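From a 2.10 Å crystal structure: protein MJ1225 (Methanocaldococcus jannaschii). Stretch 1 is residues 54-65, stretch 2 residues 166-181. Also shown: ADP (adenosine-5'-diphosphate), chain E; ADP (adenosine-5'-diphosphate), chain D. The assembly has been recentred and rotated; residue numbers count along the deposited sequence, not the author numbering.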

ATOM      1  N   SER A  54      -1.953   4.271  -3.161  1.00 28.58           N
ATOM      2  CA  SER A  54      -1.008   5.264  -2.652  1.00 28.99           C
ATOM      3  C   SER A  54       0.369   5.136  -3.292  1.00 28.98           C
ATOM      4  O   SER A  54       1.110   6.114  -3.371  1.00 28.84           O
ATOM      5  CB  SER A  54      -0.897   5.184  -1.127  1.00 28.91           C
ATOM      6  OG  SER A  54      -0.552   3.881  -0.701  1.00 29.80           O
ATOM      7  N   MET A  55       0.705   3.928  -3.739  1.00 29.18           N
ATOM      8  CA  MET A  55       1.970   3.684  -4.426  1.00 29.37           C
ATOM      9  C   MET A  55       2.040   4.387  -5.770  1.00 28.88           C
ATOM     10  O   MET A  55       3.096   4.885  -6.153  1.00 28.62           O
ATOM     11  CB  MET A  55       2.213   2.189  -4.601  1.00 29.84           C
ATOM     12  CG  MET A  55       2.943   1.595  -3.425  1.00 31.88           C
ATOM     13  SD  MET A  55       4.677   2.068  -3.482  1.00 36.55           S
ATOM     14  CE  MET A  55       4.775   2.838  -1.857  1.00 35.22           C
ATOM     15  N   ASP A  56       0.920   4.439  -6.480  1.00 28.41           N
ATOM     16  CA  ASP A  56       0.849   5.200  -7.724  1.00 28.48           C
ATOM     17  C   ASP A  56       1.059   6.687  -7.473  1.00 28.61           C
ATOM     18  O   ASP A  56       1.646   7.390  -8.300  1.00 28.35           O
ATOM     19  CB  ASP A  56      -0.505   4.993  -8.389  1.00 28.22           C
ATOM     20  CG  ASP A  56      -0.717   3.571  -8.837  1.00 28.20           C
ATOM     21  OD1 ASP A  56       0.136   3.057  -9.592  1.00 27.08           O
ATOM     22  OD2 ASP A  56      -1.744   2.972  -8.450  1.00 27.79           O
ATOM     23  N   ILE A  57       0.556   7.160  -6.334  1.00 29.15           N
ATOM     24  CA  ILE A  57       0.717   8.555  -5.933  1.00 29.59           C
ATOM     25  C   ILE A  57       2.177   8.828  -5.578  1.00 29.88           C
ATOM     26  O   ILE A  57       2.717   9.874  -5.935  1.00 30.24           O
ATOM     27  CB  ILE A  57      -0.193   8.944  -4.731  1.00 29.65           C
ATOM     28  CG1 ILE A  57      -1.682   8.740  -5.058  1.00 29.51           C
ATOM     29  CG2 ILE A  57       0.096  10.392  -4.257  1.00 29.46           C
ATOM     30  CD1 ILE A  57      -2.241   9.626  -6.179  1.00 29.79           C
ATOM     31  N   VAL A  58       2.807   7.886  -4.877  1.00 30.04           N
ATOM     32  CA  VAL A  58       4.240   7.976  -4.545  1.00 30.34           C
ATOM     33  C   VAL A  58       5.124   7.997  -5.807  1.00 30.46           C
ATOM     34  O   VAL A  58       6.134   8.707  -5.861  1.00 30.51           O
ATOM     35  CB  VAL A  58       4.669   6.854  -3.558  1.00 30.38           C
ATOM     36  CG1 VAL A  58       6.187   6.798  -3.386  1.00 30.28           C
ATOM     37  CG2 VAL A  58       4.006   7.067  -2.207  1.00 30.41           C
ATOM     38  N   ASP A  59       4.725   7.220  -6.809  1.00 30.50           N
ATOM     39  CA  ASP A  59       5.333   7.222  -8.143  1.00 30.64           C
ATOM     40  C   ASP A  59       5.231   8.622  -8.786  1.00 30.78           C
ATOM     41  O   ASP A  59       6.239   9.236  -9.157  1.00 30.89           O
ATOM     42  CB  ASP A  59       4.594   6.154  -8.969  1.00 30.56           C
ATOM     43  CG  ASP A  59       5.210   5.898 -10.336  1.00 30.85           C
ATOM     44  OD1 ASP A  59       5.798   6.817 -10.937  1.00 30.64           O
ATOM     45  OD2 ASP A  59       5.063   4.758 -10.831  1.00 31.31           O
ATOM     46  N   PHE A  60       3.994   9.102  -8.894  1.00 30.93           N
ATOM     47  CA  PHE A  60       3.645  10.440  -9.373  1.00 31.28           C
ATOM     48  C   PHE A  60       4.430  11.568  -8.691  1.00 31.54           C
ATOM     49  O   PHE A  60       4.869  12.510  -9.349  1.00 31.66           O
ATOM     50  CB  PHE A  60       2.138  10.623  -9.165  1.00 31.28           C
ATOM     51  CG  PHE A  60       1.622  12.000  -9.459  1.00 31.56           C
ATOM     52  CD1 PHE A  60       1.600  12.494 -10.759  1.00 31.75           C
ATOM     53  CD2 PHE A  60       1.099  12.785  -8.433  1.00 32.21           C
ATOM     54  CE1 PHE A  60       1.097  13.764 -11.028  1.00 32.08           C
ATOM     55  CE2 PHE A  60       0.593  14.056  -8.691  1.00 32.43           C
ATOM     56  CZ  PHE A  60       0.592  14.546  -9.992  1.00 32.13           C
ATOM     57  N   MET A  61       4.607  11.458  -7.377  1.00 31.91           N
ATOM     58  CA  MET A  61       5.307  12.476  -6.592  1.00 32.51           C
ATOM     59  C   MET A  61       6.808  12.555  -6.868  1.00 32.52           C
ATOM     60  O   MET A  61       7.455  13.530  -6.475  1.00 32.67           O
ATOM     61  CB  MET A  61       5.093  12.230  -5.100  1.00 32.67           C
ATOM     62  CG  MET A  61       3.791  12.780  -4.532  1.00 34.30           C
ATOM     63  SD  MET A  61       3.388  12.102  -2.897  1.00 37.39           S
ATOM     64  CE  MET A  61       5.008  11.639  -2.262  1.00 37.35           C
ATOM     65  N   GLY A  62       7.364  11.536  -7.523  1.00 32.45           N
ATOM     66  CA  GLY A  62       8.824  11.480  -7.716  1.00 32.22           C
ATOM     67  C   GLY A  62       9.422  10.085  -7.784  1.00 31.94           C
ATOM     68  O   GLY A  62      10.502   9.903  -8.347  1.00 31.96           O
ATOM     69  N   GLY A  63       8.723   9.105  -7.215  1.00 31.57           N
ATOM     70  CA  GLY A  63       9.230   7.738  -7.117  1.00 31.02           C
ATOM     71  C   GLY A  63       9.435   6.996  -8.427  1.00 30.86           C
ATOM     72  O   GLY A  63      10.237   6.065  -8.492  1.00 30.79           O
ATOM     73  N   GLY A  64       8.720   7.390  -9.474  1.00 30.85           N
ATOM     74  CA  GLY A  64       8.845   6.681 -10.739  1.00 31.23           C
ATOM     75  C   GLY A  64       8.471   7.484 -11.960  1.00 31.49           C
ATOM     76  O   GLY A  64       8.480   8.715 -11.941  1.00 31.38           O
ATOM     77  N   SER A  65       8.110   6.763 -13.018  1.00 32.01           N
ATOM     78  CA  SER A  65       7.896   7.352 -14.336  1.00 32.65           C
ATOM     79  C   SER A  65       6.706   8.310 -14.385  1.00 33.13           C
ATOM     80  O   SER A  65       6.686   9.220 -15.212  1.00 33.02           O
ATOM     81  CB  SER A  65       7.744   6.252 -15.395  1.00 32.53           C
ATOM     82  OG  SER A  65       7.633   6.792 -16.703  1.00 32.96           O
TER
HETATM   83  PB  ADP E 284       4.498  -4.278   1.403  1.00 47.80           P
HETATM   84  O1B ADP E 284       3.266  -4.240   2.233  1.00 47.89           O
HETATM   85  O2B ADP E 284       5.738  -3.433   2.084  1.00 46.75           O
HETATM   86  O3B ADP E 284       4.311  -3.645  -0.075  1.00 47.81           O
HETATM   87  PA  ADP E 284       4.375  -6.960   0.359  1.00 44.76           P
HETATM   88  O1A ADP E 284       3.338  -7.776   1.035  1.00 45.01           O
HETATM   89  O2A ADP E 284       3.900  -6.310  -1.038  1.00 44.93           O
HETATM   90  O3A ADP E 284       5.009  -5.786   1.276  1.00 46.09           O
HETATM   91  O5' ADP E 284       5.713  -7.795   0.147  1.00 43.23           O
HETATM   92  C5' ADP E 284       5.847  -8.890  -0.777  1.00 40.37           C
HETATM   93  C4' ADP E 284       7.135  -9.650  -0.358  1.00 38.76           C
HETATM   94  O4' ADP E 284       8.221  -8.670  -0.273  1.00 37.85           O
HETATM   95  C3' ADP E 284       7.012 -10.301   1.032  1.00 37.84           C
HETATM   96  O3' ADP E 284       7.750 -11.527   1.052  1.00 38.01           O
HETATM   97  C2' ADP E 284       7.653  -9.276   1.973  1.00 37.10           C
HETATM   98  O2' ADP E 284       8.237  -9.909   3.125  1.00 35.85           O
HETATM   99  C1' ADP E 284       8.734  -8.632   1.090  1.00 37.00           C
HETATM  100  N9  ADP E 284       9.017  -7.224   1.541  1.00 36.21           N
HETATM  101  C8  ADP E 284       8.126  -6.293   1.903  1.00 36.35           C
HETATM  102  N7  ADP E 284       8.759  -5.170   2.250  1.00 36.12           N
HETATM  103  C5  ADP E 284      10.061  -5.378   2.114  1.00 36.26           C
HETATM  104  C6  ADP E 284      11.189  -4.589   2.322  1.00 36.42           C
HETATM  105  N6  ADP E 284      11.077  -3.332   2.753  1.00 36.12           N
HETATM  106  N1  ADP E 284      12.398  -5.121   2.077  1.00 36.59           N
HETATM  107  C2  ADP E 284      12.519  -6.374   1.649  1.00 36.52           C
HETATM  108  N3  ADP E 284      11.461  -7.148   1.441  1.00 36.40           N
HETATM  109  C4  ADP E 284      10.224  -6.681   1.663  1.00 36.27           C
HETATM  110  PB  ADP D 283      -0.363  -3.980  -3.354  1.00 39.70           P
HETATM  111  O1B ADP D 283       0.886  -4.784  -3.234  1.00 39.91           O
HETATM  112  O2B ADP D 283      -0.865  -3.437  -1.903  1.00 40.06           O
HETATM  113  O3B ADP D 283      -1.618  -4.794  -3.972  1.00 40.07           O
HETATM  114  PA  ADP D 283       0.392  -1.455  -3.634  1.00 36.13           P
HETATM  115  O1A ADP D 283       1.842  -1.159  -3.593  1.00 36.91           O
HETATM  116  O2A ADP D 283      -0.606  -0.169  -3.559  1.00 36.23           O
HETATM  117  O3A ADP D 283      -0.226  -2.739  -4.327  1.00 38.46           O
HETATM  118  O5' ADP D 283       0.462  -1.001  -5.219  1.00 34.15           O
HETATM  119  C5' ADP D 283       1.572  -1.291  -6.126  1.00 30.46           C
HETATM  120  C4' ADP D 283       1.160  -1.150  -7.624  1.00 28.28           C
HETATM  121  O4' ADP D 283       0.302  -2.287  -7.959  1.00 27.79           O
HETATM  122  C3' ADP D 283       0.368   0.127  -7.978  1.00 27.65           C
HETATM  123  O3' ADP D 283       0.814   0.611  -9.252  1.00 27.89           O
HETATM  124  C2' ADP D 283      -1.080  -0.367  -8.049  1.00 27.48           C
HETATM  125  O2' ADP D 283      -1.881   0.419  -8.947  1.00 28.15           O
HETATM  126  C1' ADP D 283      -0.896  -1.778  -8.595  1.00 27.45           C
HETATM  127  N9  ADP D 283      -2.048  -2.653  -8.228  1.00 27.57           N
HETATM  128  C8  ADP D 283      -2.611  -2.847  -7.029  1.00 27.68           C
HETATM  129  N7  ADP D 283      -3.620  -3.720  -7.150  1.00 28.20           N
HETATM  130  C5  ADP D 283      -3.693  -4.077  -8.429  1.00 27.68           C
HETATM  131  C6  ADP D 283      -4.511  -4.931  -9.157  1.00 28.32           C
HETATM  132  N6  ADP D 283      -5.489  -5.610  -8.565  1.00 28.14           N
HETATM  133  N1  ADP D 283      -4.295  -5.058 -10.478  1.00 28.28           N
HETATM  134  C2  ADP D 283      -3.325  -4.391 -11.092  1.00 28.32           C
HETATM  135  N3  ADP D 283      -2.529  -3.570 -10.426  1.00 27.69           N
HETATM  136  C4  ADP D 283      -2.694  -3.399  -9.106  1.00 27.96           C
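Stretch 2, residues 166-181: RLKDVARTMVRNGFRR

How does stretch 2 lie on stretch 1? Residues 167-177 form a helix that packs on the helix of residues 54-63, the two axes approaching to 8.1 Å. Their N-to-C directions differ by 134°, a signed crossing angle of -134°, so stretch 2 runs roughly but obliquely against stretch 1. The start of stretch 1 therefore meets the end of stretch 2, and the backbones converge later: the CA atoms of M55 and R180 are 6.8 Å apart, those of G62 and K168 5.7 Å, and those of G63 and R172 just 3.8 Å. No hydrogen bond crosses the contact, which rests on apolar packing and close backbone fit.

What does M55 meet at the wide end? Its side chain points toward stretch 2 and reaches both the last turns of the helix and the segment that follows. M55 CE lies 3.7 Å from M174 CB and 3.8 Å from F179 O, while M55 CG lies 3.6 Å from R180 CG. By this point stretch 2 has left helical geometry, at G178 with its positive phi. D56 turns away and instead binds an ADP ribose, its OD1 and OD2 each accepting a hydrogen bond of 2.6 Å, from ADP (chain D) O3' and O2' respectively.

Which side chains fill the middle? One turn on from S54, V58 points toward the partner helix, with V58 CG1 3.7 Å from A171 CB and 3.8 Å from V175 CG2. V175 is the knob here, seated among M55, V58, D59 and G63; its CG2 comes to 3.6 Å from D59 N. I57 and F60 face away, but M61 returns to the contact and places its CE 3.7 Å from L167 CD2, near the beginning of the opposing helix.

Why can the backbones come so close at the glycines? A wider pi-type turn spans residues 59-63, with G63 N bonded to V58 O at 2.9 Å, and stretch 1 has no side chains from G62 through G64. G63 CA thus approaches A171 O to 3.4 Å. A CB on G63 would stand 2.6 Å from A171 O and 2.8 Å from V175 CG2, clashing with both. G63 O also receives a nearly straight CA-H...O contact from R172 CA at 3.5 Å, and it lies 3.6 Å from V175 CB. Beyond it the chain leaves the helix at G64, whose CA is still 4.2 Å from V175 CG1.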

ATOM      1  N   ARG A 166      16.018  11.960   1.976  1.00 38.86           N
ATOM      2  CA  ARG A 166      14.968  12.852   1.495  1.00 38.83           C
ATOM      3  C   ARG A 166      13.806  12.009   0.945  1.00 38.33           C
ATOM      4  O   ARG A 166      14.016  10.891   0.461  1.00 38.23           O
ATOM      5  CB  ARG A 166      15.526  13.816   0.429  1.00 39.19           C
ATOM      6  CG  ARG A 166      16.727  14.714   0.889  1.00 41.28           C
ATOM      7  CD  ARG A 166      17.379  15.430  -0.327  1.00 45.56           C
ATOM      8  NE  ARG A 166      18.428  16.412   0.007  1.00 49.27           N
ATOM      9  CZ  ARG A 166      19.740  16.221  -0.165  1.00 51.34           C
ATOM     10  NH1 ARG A 166      20.199  15.073  -0.657  1.00 52.16           N
ATOM     11  NH2 ARG A 166      20.599  17.183   0.166  1.00 52.14           N
ATOM     12  N   LEU A 167      12.589  12.544   1.041  1.00 37.92           N
ATOM     13  CA  LEU A 167      11.377  11.860   0.564  1.00 37.71           C
ATOM     14  C   LEU A 167      11.474  11.446  -0.902  1.00 37.63           C
ATOM     15  O   LEU A 167      11.034  10.355  -1.271  1.00 37.62           O
ATOM     16  CB  LEU A 167      10.136  12.741   0.791  1.00 37.67           C
ATOM     17  CG  LEU A 167       8.735  12.196   0.467  1.00 37.85           C
ATOM     18  CD1 LEU A 167       7.673  12.923   1.276  1.00 37.62           C
ATOM     19  CD2 LEU A 167       8.404  12.285  -1.025  1.00 38.09           C
ATOM     20  N   LYS A 168      12.048  12.318  -1.728  1.00 37.50           N
ATOM     21  CA  LYS A 168      12.227  12.039  -3.148  1.00 37.53           C
ATOM     22  C   LYS A 168      13.002  10.735  -3.412  1.00 36.92           C
ATOM     23  O   LYS A 168      12.701  10.026  -4.373  1.00 37.00           O
ATOM     24  CB  LYS A 168      12.873  13.238  -3.860  1.00 37.88           C
ATOM     25  CG  LYS A 168      14.366  13.415  -3.606  1.00 39.48           C
ATOM     26  CD  LYS A 168      14.808  14.864  -3.780  1.00 41.90           C
ATOM     27  CE  LYS A 168      16.263  14.958  -4.236  1.00 43.19           C
ATOM     28  NZ  LYS A 168      17.210  14.106  -3.438  1.00 44.08           N
ATOM     29  N   ASP A 169      13.974  10.412  -2.551  1.00 36.17           N
ATOM     30  CA  ASP A 169      14.813   9.215  -2.725  1.00 35.40           C
ATOM     31  C   ASP A 169      14.183   7.969  -2.116  1.00 34.55           C
ATOM     32  O   ASP A 169      14.284   6.882  -2.684  1.00 34.47           O
ATOM     33  CB  ASP A 169      16.218   9.426  -2.143  1.00 35.77           C
ATOM     34  CG  ASP A 169      16.979  10.553  -2.830  1.00 36.40           C
ATOM     35  OD1 ASP A 169      16.972  10.624  -4.080  1.00 37.52           O
ATOM     36  OD2 ASP A 169      17.593  11.371  -2.114  1.00 37.60           O
ATOM     37  N   VAL A 170      13.551   8.125  -0.956  1.00 33.42           N
ATOM     38  CA  VAL A 170      12.784   7.036  -0.359  1.00 32.25           C
ATOM     39  C   VAL A 170      11.638   6.616  -1.285  1.00 31.61           C
ATOM     40  O   VAL A 170      11.350   5.427  -1.413  1.00 31.27           O
ATOM     41  CB  VAL A 170      12.251   7.414   1.040  1.00 32.28           C
ATOM     42  CG1 VAL A 170      11.308   6.342   1.585  1.00 32.03           C
ATOM     43  CG2 VAL A 170      13.410   7.627   1.994  1.00 32.00           C
ATOM     44  N   ALA A 171      10.999   7.593  -1.937  1.00 31.03           N
ATOM     45  CA  ALA A 171       9.919   7.328  -2.897  1.00 30.80           C
ATOM     46  C   ALA A 171      10.374   6.437  -4.052  1.00 30.87           C
ATOM     47  O   ALA A 171       9.645   5.541  -4.491  1.00 30.44           O
ATOM     48  CB  ALA A 171       9.351   8.636  -3.432  1.00 30.60           C
ATOM     49  N   ARG A 172      11.573   6.720  -4.555  1.00 31.21           N
ATOM     50  CA  ARG A 172      12.221   5.894  -5.562  1.00 31.93           C
ATOM     51  C   ARG A 172      12.393   4.479  -5.054  1.00 31.71           C
ATOM     52  O   ARG A 172      12.044   3.521  -5.740  1.00 31.82           O
ATOM     53  CB  ARG A 172      13.589   6.468  -5.879  1.00 32.28           C
ATOM     54  CG  ARG A 172      13.539   7.681  -6.742  1.00 34.61           C
ATOM     55  CD  ARG A 172      13.846   7.275  -8.149  1.00 38.99           C
ATOM     56  NE  ARG A 172      14.823   8.201  -8.694  1.00 42.16           N
ATOM     57  CZ  ARG A 172      14.922   8.519  -9.978  1.00 43.92           C
ATOM     58  NH1 ARG A 172      14.097   7.984 -10.870  1.00 44.39           N
ATOM     59  NH2 ARG A 172      15.851   9.381 -10.372  1.00 44.70           N
ATOM     60  N   THR A 173      12.929   4.359  -3.839  1.00 31.68           N
ATOM     61  CA  THR A 173      13.168   3.059  -3.229  1.00 31.47           C
ATOM     62  C   THR A 173      11.871   2.268  -3.132  1.00 31.14           C
ATOM     63  O   THR A 173      11.853   1.084  -3.460  1.00 30.93           O
ATOM     64  CB  THR A 173      13.825   3.181  -1.834  1.00 31.69           C
ATOM     65  OG1 THR A 173      15.025   3.955  -1.935  1.00 32.28           O
ATOM     66  CG2 THR A 173      14.177   1.813  -1.271  1.00 31.61           C
ATOM     67  N   MET A 174      10.793   2.920  -2.699  1.00 30.73           N
ATOM     68  CA  MET A 174       9.502   2.245  -2.566  1.00 30.52           C
ATOM     69  C   MET A 174       8.990   1.748  -3.916  1.00 30.39           C
ATOM     70  O   MET A 174       8.610   0.583  -4.060  1.00 30.10           O
ATOM     71  CB  MET A 174       8.459   3.178  -1.940  1.00 30.70           C
ATOM     72  CG  MET A 174       8.629   3.447  -0.454  1.00 30.89           C
ATOM     73  SD  MET A 174       7.352   4.570   0.164  1.00 32.99           S
ATOM     74  CE  MET A 174       7.782   4.592   1.907  1.00 32.46           C
ATOM     75  N   VAL A 175       8.973   2.646  -4.899  1.00 30.55           N
ATOM     76  CA  VAL A 175       8.364   2.366  -6.198  1.00 30.96           C
ATOM     77  C   VAL A 175       9.169   1.363  -7.031  1.00 31.33           C
ATOM     78  O   VAL A 175       8.590   0.446  -7.625  1.00 31.40           O
ATOM     79  CB  VAL A 175       8.073   3.671  -6.984  1.00 30.82           C
ATOM     80  CG1 VAL A 175       7.697   3.378  -8.435  1.00 30.82           C
ATOM     81  CG2 VAL A 175       6.962   4.463  -6.297  1.00 30.95           C
ATOM     82  N   ARG A 176      10.494   1.523  -7.058  1.00 31.77           N
ATOM     83  CA  ARG A 176      11.370   0.586  -7.778  1.00 32.38           C
ATOM     84  C   ARG A 176      11.299  -0.838  -7.222  1.00 32.50           C
ATOM     85  O   ARG A 176      11.337  -1.810  -7.981  1.00 32.53           O
ATOM     86  CB  ARG A 176      12.829   1.055  -7.758  1.00 32.48           C
ATOM     87  CG  ARG A 176      13.118   2.368  -8.493  1.00 33.50           C
ATOM     88  CD  ARG A 176      12.955   2.250 -10.014  1.00 35.05           C
ATOM     89  NE  ARG A 176      13.439   0.986 -10.568  1.00 36.38           N
ATOM     90  CZ  ARG A 176      13.060   0.506 -11.750  1.00 36.91           C
ATOM     91  NH1 ARG A 176      12.195   1.184 -12.498  1.00 36.75           N
ATOM     92  NH2 ARG A 176      13.537  -0.653 -12.187  1.00 36.85           N
ATOM     93  N   ASN A 177      11.195  -0.958  -5.903  1.00 32.58           N
ATOM     94  CA  ASN A 177      11.193  -2.267  -5.261  1.00 32.87           C
ATOM     95  C   ASN A 177       9.791  -2.851  -5.081  1.00 33.00           C
ATOM     96  O   ASN A 177       9.644  -4.041  -4.764  1.00 33.17           O
ATOM     97  CB  ASN A 177      11.888  -2.168  -3.906  1.00 32.81           C
ATOM     98  CG  ASN A 177      13.387  -2.005  -4.028  1.00 33.06           C
ATOM     99  OD1 ASN A 177      14.111  -2.985  -4.211  1.00 33.51           O
ATOM    100  ND2 ASN A 177      13.867  -0.769  -3.909  1.00 32.46           N
ATOM    101  N   GLY A 178       8.773  -2.013  -5.266  1.00 33.05           N
ATOM    102  CA  GLY A 178       7.379  -2.399  -5.028  1.00 32.98           C
ATOM    103  C   GLY A 178       7.032  -2.654  -3.567  1.00 33.01           C
ATOM    104  O   GLY A 178       6.201  -3.516  -3.270  1.00 32.94           O
ATOM    105  N   PHE A 179       7.667  -1.911  -2.657  1.00 33.03           N
ATOM    106  CA  PHE A 179       7.406  -2.035  -1.215  1.00 33.19           C
ATOM    107  C   PHE A 179       6.777  -0.774  -0.640  1.00 33.18           C
ATOM    108  O   PHE A 179       7.384   0.301  -0.682  1.00 33.25           O
ATOM    109  CB  PHE A 179       8.691  -2.326  -0.424  1.00 33.15           C
ATOM    110  CG  PHE A 179       9.445  -3.543  -0.886  1.00 33.72           C
ATOM    111  CD1 PHE A 179       8.777  -4.702  -1.268  1.00 33.98           C
ATOM    112  CD2 PHE A 179      10.835  -3.540  -0.902  1.00 34.11           C
ATOM    113  CE1 PHE A 179       9.480  -5.831  -1.688  1.00 34.49           C
ATOM    114  CE2 PHE A 179      11.548  -4.666  -1.318  1.00 34.53           C
ATOM    115  CZ  PHE A 179      10.867  -5.814  -1.710  1.00 34.51           C
ATOM    116  N   ARG A 180       5.576  -0.914  -0.083  1.00 33.11           N
ATOM    117  CA  ARG A 180       4.872   0.194   0.574  1.00 33.24           C
ATOM    118  C   ARG A 180       5.493   0.592   1.908  1.00 32.73           C
ATOM    119  O   ARG A 180       5.356   1.739   2.333  1.00 32.60           O
ATOM    120  CB  ARG A 180       3.404  -0.158   0.821  1.00 33.46           C
ATOM    121  CG  ARG A 180       2.559  -0.285  -0.435  1.00 35.28           C
ATOM    122  CD  ARG A 180       1.255  -1.021  -0.150  1.00 38.10           C
ATOM    123  NE  ARG A 180       0.500  -0.441   0.963  1.00 40.67           N
ATOM    124  CZ  ARG A 180      -0.693  -0.874   1.367  1.00 42.17           C
ATOM    125  NH1 ARG A 180      -1.283  -1.892   0.749  1.00 42.86           N
ATOM    126  NH2 ARG A 180      -1.302  -0.285   2.390  1.00 42.90           N
ATOM    127  N   ARG A 181       6.146  -0.357   2.580  1.00 32.42           N
ATOM    128  CA  ARG A 181       6.699  -0.084   3.914  1.00 32.43           C
ATOM    129  C   ARG A 181       8.202  -0.384   4.004  1.00 32.30           C
ATOM    130  O   ARG A 181       8.669  -1.484   3.673  1.00 32.01           O
ATOM    131  CB  ARG A 181       5.917  -0.802   5.031  1.00 32.69           C
ATOM    132  CG  ARG A 181       4.736  -1.670   4.537  1.00 33.89           C
ATOM    133  CD  ARG A 181       3.292  -1.175   4.696  1.00 36.49           C
ATOM    134  NE  ARG A 181       2.584  -2.327   4.153  1.00 38.00           N
ATOM    135  CZ  ARG A 181       1.264  -2.559   4.062  1.00 39.02           C
ATOM    136  NH1 ARG A 181       0.314  -1.695   4.534  1.00 39.62           N
ATOM    137  NH2 ARG A 181       0.894  -3.728   3.489  1.00 38.93           N
TER